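Local coordinates for carbohydrate esterase family 2 (CE2) (PDB 4XVH), which probably removes acetyl groups from xylan or related polysaccharides, joining an SGNH-type esterase domain to a beta-sandwich domain that probably binds carbohydrate, at residues A[22-27]-A[93-98]. Sequence-based numbering, arbitrary orientation.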
ATOM      1  N   VAL A  22       4.388  10.517   8.998  1.00 18.02           N
ATOM      2  CA  VAL A  22       4.410  11.970   9.202  1.00 19.58           C
ATOM      3  C   VAL A  22       5.645  12.569   8.558  1.00 20.16           C
ATOM      4  O   VAL A  22       6.682  11.883   8.398  1.00 18.63           O
ATOM      5  CB  VAL A  22       4.387  12.365  10.703  1.00 24.11           C
ATOM      6  CG1 VAL A  22       3.061  11.963  11.378  1.00 23.80           C
ATOM      7  CG2 VAL A  22       5.602  11.765  11.453  1.00 22.44           C
ATOM      8  N   SER A  23       5.533  13.824   8.141  1.00 20.00           N
ATOM      9  CA  SER A  23       6.659  14.557   7.595  0.50 20.03           C
ATOM     10  C   SER A  23       6.741  15.915   8.280  1.00 21.44           C
ATOM     11  O   SER A  23       5.714  16.587   8.443  1.00 22.00           O
ATOM     12  CB  SER A  23       6.511  14.718   6.067  0.50 20.01           C
ATOM     13  OG  SER A  23       7.315  15.782   5.558  0.50 20.13           O
ATOM     14  N   PHE A  24       7.933  16.343   8.665  1.00 22.82           N
ATOM     15  CA  PHE A  24       8.071  17.660   9.270  1.00 24.07           C
ATOM     16  C   PHE A  24       9.510  18.120   9.130  1.00 26.06           C
ATOM     17  O   PHE A  24      10.372  17.379   8.622  1.00 25.26           O
ATOM     18  CB  PHE A  24       7.603  17.648  10.746  1.00 23.07           C
ATOM     19  CG  PHE A  24       8.380  16.706  11.663  1.00 23.16           C
ATOM     20  CD1 PHE A  24       7.987  15.385  11.822  1.00 22.06           C
ATOM     21  CD2 PHE A  24       9.468  17.174  12.403  1.00 24.65           C
ATOM     22  CE1 PHE A  24       8.696  14.521  12.687  1.00 22.57           C
ATOM     23  CE2 PHE A  24      10.198  16.327  13.270  1.00 24.57           C
ATOM     24  CZ  PHE A  24       9.806  15.000  13.416  1.00 23.23           C
ATOM     25  N   ALA A  25       9.765  19.361   9.517  1.00 27.29           N
ATOM     26  CA  ALA A  25      11.125  19.858   9.515  1.00 28.87           C
ATOM     27  C   ALA A  25      11.325  20.643  10.796  1.00 30.95           C
ATOM     28  O   ALA A  25      10.360  21.186  11.360  1.00 31.54           O
ATOM     29  CB  ALA A  25      11.389  20.719   8.285  1.00 29.74           C
ATOM     30  N   PHE A  26      12.559  20.686  11.283  1.00 31.14           N
ATOM     31  CA  PHE A  26      12.834  21.449  12.479  1.00 32.16           C
ATOM     32  C   PHE A  26      14.218  22.067  12.375  1.00 33.51           C
ATOM     33  O   PHE A  26      15.036  21.675  11.527  1.00 32.67           O
ATOM     34  CB  PHE A  26      12.730  20.572  13.736  1.00 32.03           C
ATOM     35  CG  PHE A  26      13.829  19.542  13.857  1.00 31.94           C
ATOM     36  CD1 PHE A  26      13.767  18.348  13.141  1.00 30.70           C
ATOM     37  CD2 PHE A  26      14.905  19.753  14.699  1.00 33.20           C
ATOM     38  CE1 PHE A  26      14.763  17.400  13.247  1.00 30.61           C
ATOM     39  CE2 PHE A  26      15.918  18.810  14.810  1.00 33.43           C
ATOM     40  CZ  PHE A  26      15.854  17.633  14.090  1.00 32.04           C
ATOM     41  N   THR A  27      14.485  23.038  13.237  1.00 33.49           N
ATOM     42  CA  THR A  27      15.855  23.448  13.393  1.00 30.48           C
ATOM     43  C   THR A  27      16.277  23.215  14.840  1.00 33.20           C
ATOM     44  O   THR A  27      15.563  23.539  15.781  1.00 32.39           O
ATOM     45  CB  THR A  27      16.058  24.897  12.957  1.00 33.31           C
ATOM     46  OG1 THR A  27      17.459  25.189  12.973  1.00 35.00           O
ATOM     47  CG2 THR A  27      15.314  25.851  13.862  1.00 34.30           C
ATOM     48  N   GLY A  93       1.673  10.074  19.432  1.00 29.75           N
ATOM     49  CA  GLY A  93       1.456  11.114  20.427  1.00 34.71           C
ATOM     50  C   GLY A  93       1.848  12.481  19.876  1.00 36.05           C
ATOM     51  O   GLY A  93       1.547  12.802  18.719  1.00 37.01           O
ATOM     52  N   ASN A  94       2.519  13.290  20.688  1.00 35.70           N
ATOM     53  CA  ASN A  94       2.979  14.586  20.215  1.00 36.08           C
ATOM     54  C   ASN A  94       4.425  14.589  19.715  1.00 33.81           C
ATOM     55  O   ASN A  94       5.257  13.810  20.165  1.00 32.91           O
ATOM     56  CB  ASN A  94       2.804  15.615  21.311  1.00 41.27           C
ATOM     57  CG  ASN A  94       1.341  15.873  21.616  1.00 45.34           C
ATOM     58  OD1 ASN A  94       0.511  15.965  20.709  1.00 45.97           O
ATOM     59  ND2 ASN A  94       1.027  16.047  22.909  1.00 48.19           N
ATOM     60  N   ILE A  95       4.695  15.471  18.760  1.00 32.95           N
ATOM     61  CA  ILE A  95       6.016  15.597  18.186  1.00 33.24           C
ATOM     62  C   ILE A  95       6.712  16.807  18.764  1.00 34.23           C
ATOM     63  O   ILE A  95       6.139  17.895  18.785  1.00 34.50           O
ATOM     64  CB  ILE A  95       5.950  15.708  16.670  1.00 34.00           C
ATOM     65  CG1 ILE A  95       5.181  14.490  16.131  1.00 34.33           C
ATOM     66  CG2 ILE A  95       7.371  15.838  16.100  1.00 33.71           C
ATOM     67  CD1 ILE A  95       5.217  14.298  14.628  1.00 34.30           C
ATOM     68  N   THR A  96       7.938  16.610  19.245  1.00 34.11           N
ATOM     69  CA  THR A  96       8.667  17.682  19.928  1.00 35.98           C
ATOM     70  C   THR A  96      10.058  17.854  19.320  1.00 35.31           C
ATOM     71  O   THR A  96      10.546  16.966  18.647  1.00 34.18           O
ATOM     72  CB  THR A  96       8.814  17.401  21.428  1.00 36.89           C
ATOM     73  OG1 THR A  96       9.502  16.158  21.604  1.00 36.60           O
ATOM     74  CG2 THR A  96       7.452  17.328  22.107  1.00 37.71           C
ATOM     75  N   THR A  97      10.668  19.013  19.545  1.00 35.99           N
ATOM     76  CA  THR A  97      12.052  19.248  19.140  1.00 35.71           C
ATOM     77  C   THR A  97      12.776  20.014  20.230  1.00 35.54           C
ATOM     78  O   THR A  97      12.136  20.642  21.068  1.00 36.01           O
ATOM     79  CB  THR A  97      12.157  20.039  17.817  1.00 37.47           C
ATOM     80  OG1 THR A  97      13.535  20.296  17.537  1.00 38.67           O
ATOM     81  CG2 THR A  97      11.432  21.371  17.913  1.00 39.25           C
ATOM     82  N   ASP A  98      14.101  19.961  20.226  1.00 35.99           N
ATOM     83  CA  ASP A  98      14.875  20.764  21.164  1.00 38.81           C
ATOM     84  C   ASP A  98      15.113  22.183  20.642  1.00 40.39           C
ATOM     85  O   ASP A  98      15.741  22.995  21.309  1.00 42.26           O
ATOM     86  CB  ASP A  98      16.203  20.085  21.489  1.00 40.01           C
ATOM     87  CG  ASP A  98      17.178  20.087  20.317  1.00 41.00           C
ATOM     88  OD1 ASP A  98      16.765  20.239  19.150  1.00 39.58           O
ATOM     89  OD2 ASP A  98      18.380  19.904  20.577  1.00 42.88           O
TER
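One face of the Phe24 ring carries CG2 of Ile95, a CH-pi contact in which CG2 lies 4.0 Å from the ring centroid and 20° off its normal. The methyl is displaced toward the rim, its closest ring atom being Phe24 CZ at 3.7 Å. From the same side chain Ile95 CD1 reaches Phe24 CE1 at 4.0 Å and Val22 CG2 at 4.1 Å, so both branches of the isoleucine pack against strand 22-27. At the Phe26 ring the approach is oblique: Thr97 OG1 comes within 3.2 Å of Phe26 CD2. A chi1 of 176° sets this hydroxyl anti to the backbone N of Thr97. The hydroxyl makes no hydrogen bond across the contact; it donates to Ser30 O and accepts from Gly99 N. The two strands belong to different sheets of the N-terminal jelly-roll beta sandwich. Their axes approach to 8.6 Å at 27°, and no hydrogen bond joins the segments, as expected for face-to-face packing between layers. Within its own sheet, strand 22-27 pairs through the backbones of Phe24 with Val77 and Phe26 with His75. Ala31, from the layer of strand 93-97, touches both phenylalanines, while Phe101 packs against Ile95.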